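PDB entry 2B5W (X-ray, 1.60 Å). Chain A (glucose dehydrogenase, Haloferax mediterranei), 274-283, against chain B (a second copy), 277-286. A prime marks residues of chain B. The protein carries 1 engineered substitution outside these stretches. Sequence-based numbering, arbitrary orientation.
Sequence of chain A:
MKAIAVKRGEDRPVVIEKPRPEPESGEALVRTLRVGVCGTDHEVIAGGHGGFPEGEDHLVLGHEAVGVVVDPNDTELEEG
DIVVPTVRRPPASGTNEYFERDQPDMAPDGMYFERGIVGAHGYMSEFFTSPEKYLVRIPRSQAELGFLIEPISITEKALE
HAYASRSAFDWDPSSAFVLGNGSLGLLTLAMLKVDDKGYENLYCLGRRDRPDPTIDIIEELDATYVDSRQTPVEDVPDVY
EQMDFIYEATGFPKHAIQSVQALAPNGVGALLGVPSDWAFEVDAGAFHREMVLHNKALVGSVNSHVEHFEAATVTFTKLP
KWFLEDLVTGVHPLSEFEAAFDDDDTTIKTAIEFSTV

Chain A, residues 274-283: VPSDWAFEVD
Chain B 277-286: DWAFEVDAGA

Two copies of the same strand, residues 279-283 of each glucose dehydrogenase chain, pair antiparallel across the subunit boundary, illustrating how one strand can pair with its own copy to join two subunits about a local twofold centred on Glu281 and Glu281′. The register follows from that symmetry: Ala279 lies opposite Asp283′, Phe280 opposite Val282′, Glu281 opposite its own mate, and so on in reverse. The strand axes approach to 4.2 Å, and the N-to-C directions make an angle of 133°, so the pairing is strongly twisted.

Narrow and wide pairs alternate as antiparallel geometry requires. Phe280 and Val282′ form a hydrogen-bonded pair, CA to CA 5.7 Å, in which Phe280 N donates to Val282′ O at 3.1 Å and Val282′ N donates to Phe280 O at 3.0 Å. The symmetric pair repeats this, with Val282 N to Phe280′ O at 2.9 Å and Phe280′ N to Val282 O at 3.1 Å. Between them, the non-hydrogen-bonded pair Glu281 and Glu281′ brings its CA atoms to 4.3 Å. Here the backbones are close enough for CA-H···O contacts, such as Glu281 CA to Phe280′ O at 3.5 Å; at Ala279 CA and Val282′ O the distance falls to 3.1 Å.

At the end of the ladder a side chain joins the backbone in bonding. Asp283′ (chi1 -165°, t; chi2 -30°) accepts from Trp278 N through OD1 at 3.0 Å, and the same OD1 caps the following helix by accepting from Ala286′ N, also at 3.0 Å. One carboxylate oxygen thus ties the end of the intersubunit ladder to the start of a helix. Asp283 OD1 reciprocates with Trp278′ N at 3.0 Å. The arrangement leaves like charges near each other, Asp277 OD2 and Asp283′ OD2 being 3.8 Å apart.

The helix start also packs against the preceding loop of chain A. Gly285′ N donates to Trp278 O at 3.2 Å, nearly linearly, while Gly285′ CA rests 3.4 Å from Ser276 O. Glycine permits this approach: an ideal CB would lie 2.1 Å from Ser276 O and 2.6 Å from Trp278 N. Pro275 CG closes over Gly285′ O at 3.6 Å.

Side chains sort onto two faces. One carries Ala279, Glu281 and Asp283 with their mates; Glu281 extends in t, t (chi3 105°), and its CG lies 3.8 Å from Ala279′ CB. The other carries Phe280 and Val282 with theirs. There the valines, both t, meet across the twofold, Val282 CB to Val282′ CG2 at 3.7 Å, and Phe280 (chi1 44°, p; chi2 90°) sets CZ 3.4 Å from Ala284′ CB. Phi/psi values are -108/138 for Ala279, -162/173 for Phe280, -69/126 for Glu281, -127/133 for Val282 and -78/85 for Asp283, with the same values in chain B; Ala284′ at -68/-33 then enters the helix. Together the two stretches bury 776 Å².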

# COMPACT_ATOMS: atom_id res chain seq x y z
N VAL A 274 1.78 -13.22 -10.41
CA VAL A 274 0.64 -13.11 -11.31
C VAL A 274 -0.18 -14.43 -11.30
O VAL A 274 -0.07 -15.23 -12.23
CB VAL A 274 1.10 -12.76 -12.74
CG1 VAL A 274 -0.09 -12.47 -13.65
CG2 VAL A 274 2.03 -11.55 -12.71
N PRO A 275 -0.99 -14.64 -10.26
CA PRO A 275 -1.75 -15.91 -10.12
C PRO A 275 -3.02 -15.94 -10.90
O PRO A 275 -3.61 -14.90 -11.18
CB PRO A 275 -2.07 -15.98 -8.64
CG PRO A 275 -2.15 -14.50 -8.18
CD PRO A 275 -1.22 -13.77 -9.10
N SER A 276 -3.47 -17.16 -11.23
CA SER A 276 -4.82 -17.36 -11.70
C SER A 276 -5.81 -17.25 -10.56
O SER A 276 -5.46 -17.36 -9.39
CB SER A 276 -4.96 -18.77 -12.31
OG SER A 276 -4.24 -18.87 -13.52
N ASP A 277 -7.09 -17.11 -10.91
CA ASP A 277 -8.14 -17.13 -9.91
C ASP A 277 -8.07 -18.40 -9.07
O ASP A 277 -7.77 -19.50 -9.57
CB ASP A 277 -9.53 -17.03 -10.56
CG ASP A 277 -9.79 -15.68 -11.19
OD1 ASP A 277 -8.94 -14.76 -11.08
OD2 ASP A 277 -10.82 -15.44 -11.83
N TRP A 278 -8.32 -18.22 -7.78
CA TRP A 278 -8.30 -19.29 -6.80
C TRP A 278 -9.02 -18.82 -5.54
O TRP A 278 -8.58 -17.90 -4.87
CB TRP A 278 -6.86 -19.72 -6.50
CG TRP A 278 -6.75 -20.90 -5.57
CD1 TRP A 278 -7.72 -21.83 -5.30
CD2 TRP A 278 -5.62 -21.27 -4.78
NE1 TRP A 278 -7.26 -22.74 -4.38
CE2 TRP A 278 -5.97 -22.42 -4.05
CE3 TRP A 278 -4.33 -20.73 -4.62
CZ2 TRP A 278 -5.08 -23.06 -3.17
CZ3 TRP A 278 -3.45 -21.36 -3.74
CH2 TRP A 278 -3.83 -22.51 -3.03
N ALA A 279 -10.15 -19.47 -5.22
CA ALA A 279 -10.95 -19.14 -4.04
C ALA A 279 -10.83 -20.19 -2.95
O ALA A 279 -10.84 -21.39 -3.22
CB ALA A 279 -12.42 -18.97 -4.43
N PHE A 280 -10.73 -19.73 -1.71
CA PHE A 280 -10.67 -20.60 -0.55
C PHE A 280 -11.00 -19.77 0.67
O PHE A 280 -11.13 -18.56 0.57
CB PHE A 280 -9.26 -21.22 -0.42
CG PHE A 280 -8.12 -20.24 -0.66
CD1 PHE A 280 -7.57 -19.53 0.39
CD2 PHE A 280 -7.59 -20.08 -1.94
CE1 PHE A 280 -6.51 -18.66 0.15
CE2 PHE A 280 -6.53 -19.18 -2.17
CZ PHE A 280 -6.01 -18.49 -1.13
N GLU A 281 -11.12 -20.41 1.82
CA GLU A 281 -11.44 -19.71 3.05
C GLU A 281 -10.29 -18.81 3.51
O GLU A 281 -9.17 -19.28 3.70
CB GLU A 281 -11.81 -20.68 4.18
CG GLU A 281 -12.07 -19.99 5.51
CD GLU A 281 -12.69 -20.89 6.57
OE1 GLU A 281 -11.97 -21.30 7.50
OE2 GLU A 281 -13.91 -21.15 6.48
N VAL A 282 -10.61 -17.53 3.73
CA VAL A 282 -9.68 -16.52 4.25
C VAL A 282 -10.28 -15.84 5.46
O VAL A 282 -11.46 -15.45 5.42
CB VAL A 282 -9.44 -15.44 3.17
CG1 VAL A 282 -8.65 -14.26 3.73
CG2 VAL A 282 -8.74 -16.06 1.96
N ASP A 283 -9.51 -15.69 6.54
CA ASP A 283 -9.93 -14.85 7.63
C ASP A 283 -9.67 -13.38 7.21
O ASP A 283 -8.63 -12.80 7.53
CB ASP A 283 -9.22 -15.18 8.93
CG ASP A 283 -9.90 -14.56 10.13
OD1 ASP A 283 -10.53 -13.48 9.99
OD2 ASP A 283 -9.87 -15.06 11.26
N ASP B 277 -12.37 -10.94 13.77
CA ASP B 277 -12.10 -12.06 12.88
C ASP B 277 -13.39 -12.54 12.22
O ASP B 277 -14.47 -12.57 12.83
CB ASP B 277 -11.45 -13.23 13.64
CG ASP B 277 -10.05 -12.92 14.10
OD1 ASP B 277 -9.51 -11.83 13.78
OD2 ASP B 277 -9.40 -13.71 14.80
N TRP B 278 -13.26 -12.89 10.95
CA TRP B 278 -14.35 -13.36 10.13
C TRP B 278 -13.78 -14.05 8.89
O TRP B 278 -13.14 -13.42 8.06
CB TRP B 278 -15.29 -12.21 9.75
CG TRP B 278 -16.52 -12.64 8.98
CD1 TRP B 278 -17.06 -13.90 8.93
CD2 TRP B 278 -17.33 -11.82 8.15
NE1 TRP B 278 -18.16 -13.91 8.11
CE2 TRP B 278 -18.36 -12.64 7.62
CE3 TRP B 278 -17.31 -10.47 7.79
CZ2 TRP B 278 -19.34 -12.15 6.76
CZ3 TRP B 278 -18.29 -9.98 6.93
CH2 TRP B 278 -19.29 -10.82 6.43
N ALA B 279 -14.02 -15.36 8.77
CA ALA B 279 -13.54 -16.16 7.63
C ALA B 279 -14.65 -16.55 6.69
O ALA B 279 -15.74 -16.94 7.12
CB ALA B 279 -12.82 -17.41 8.13
N PHE B 280 -14.38 -16.47 5.40
CA PHE B 280 -15.32 -16.87 4.37
C PHE B 280 -14.55 -17.06 3.08
O PHE B 280 -13.36 -16.76 3.02
CB PHE B 280 -16.41 -15.79 4.19
CG PHE B 280 -15.89 -14.36 4.18
CD1 PHE B 280 -15.51 -13.75 3.00
CD2 PHE B 280 -15.80 -13.64 5.37
CE1 PHE B 280 -15.06 -12.44 3.01
CE2 PHE B 280 -15.32 -12.32 5.38
CZ PHE B 280 -14.96 -11.74 4.21
N GLU B 281 -15.21 -17.55 2.04
CA GLU B 281 -14.56 -17.78 0.77
C GLU B 281 -14.18 -16.46 0.08
O GLU B 281 -15.03 -15.61 -0.14
CB GLU B 281 -15.44 -18.61 -0.18
CG GLU B 281 -14.83 -18.80 -1.56
CD GLU B 281 -15.54 -19.82 -2.42
OE1 GLU B 281 -16.27 -19.41 -3.36
OE2 GLU B 281 -15.35 -21.03 -2.19
N VAL B 282 -12.89 -16.35 -0.28
CA VAL B 282 -12.33 -15.21 -1.02
C VAL B 282 -11.60 -15.71 -2.25
O VAL B 282 -10.82 -16.67 -2.15
CB VAL B 282 -11.31 -14.48 -0.12
CG1 VAL B 282 -10.55 -13.42 -0.91
CG2 VAL B 282 -12.03 -13.87 1.09
N ASP B 283 -11.84 -15.09 -3.40
CA ASP B 283 -11.01 -15.34 -4.56
C ASP B 283 -9.70 -14.54 -4.37
O ASP B 283 -9.56 -13.42 -4.86
CB ASP B 283 -11.69 -14.97 -5.86
CG ASP B 283 -10.99 -15.55 -7.06
OD1 ASP B 283 -9.75 -15.75 -7.02
OD2 ASP B 283 -11.57 -15.85 -8.12
N ALA B 284 -8.76 -15.16 -3.66
CA ALA B 284 -7.46 -14.58 -3.35
C ALA B 284 -6.61 -14.45 -4.61
O ALA B 284 -5.80 -13.53 -4.72
CB ALA B 284 -6.77 -15.44 -2.32
N GLY B 285 -6.75 -15.36 -5.57
CA GLY B 285 -6.09 -15.22 -6.86
C GLY B 285 -6.45 -13.94 -7.57
O GLY B 285 -5.56 -13.23 -8.08
N ALA B 286 -7.74 -13.62 -7.62
CA ALA B 286 -8.20 -12.41 -8.29
C ALA B 286 -7.73 -11.14 -7.55
O ALA B 286 -7.40 -10.17 -8.19
CB ALA B 286 -9.74 -12.40 -8.43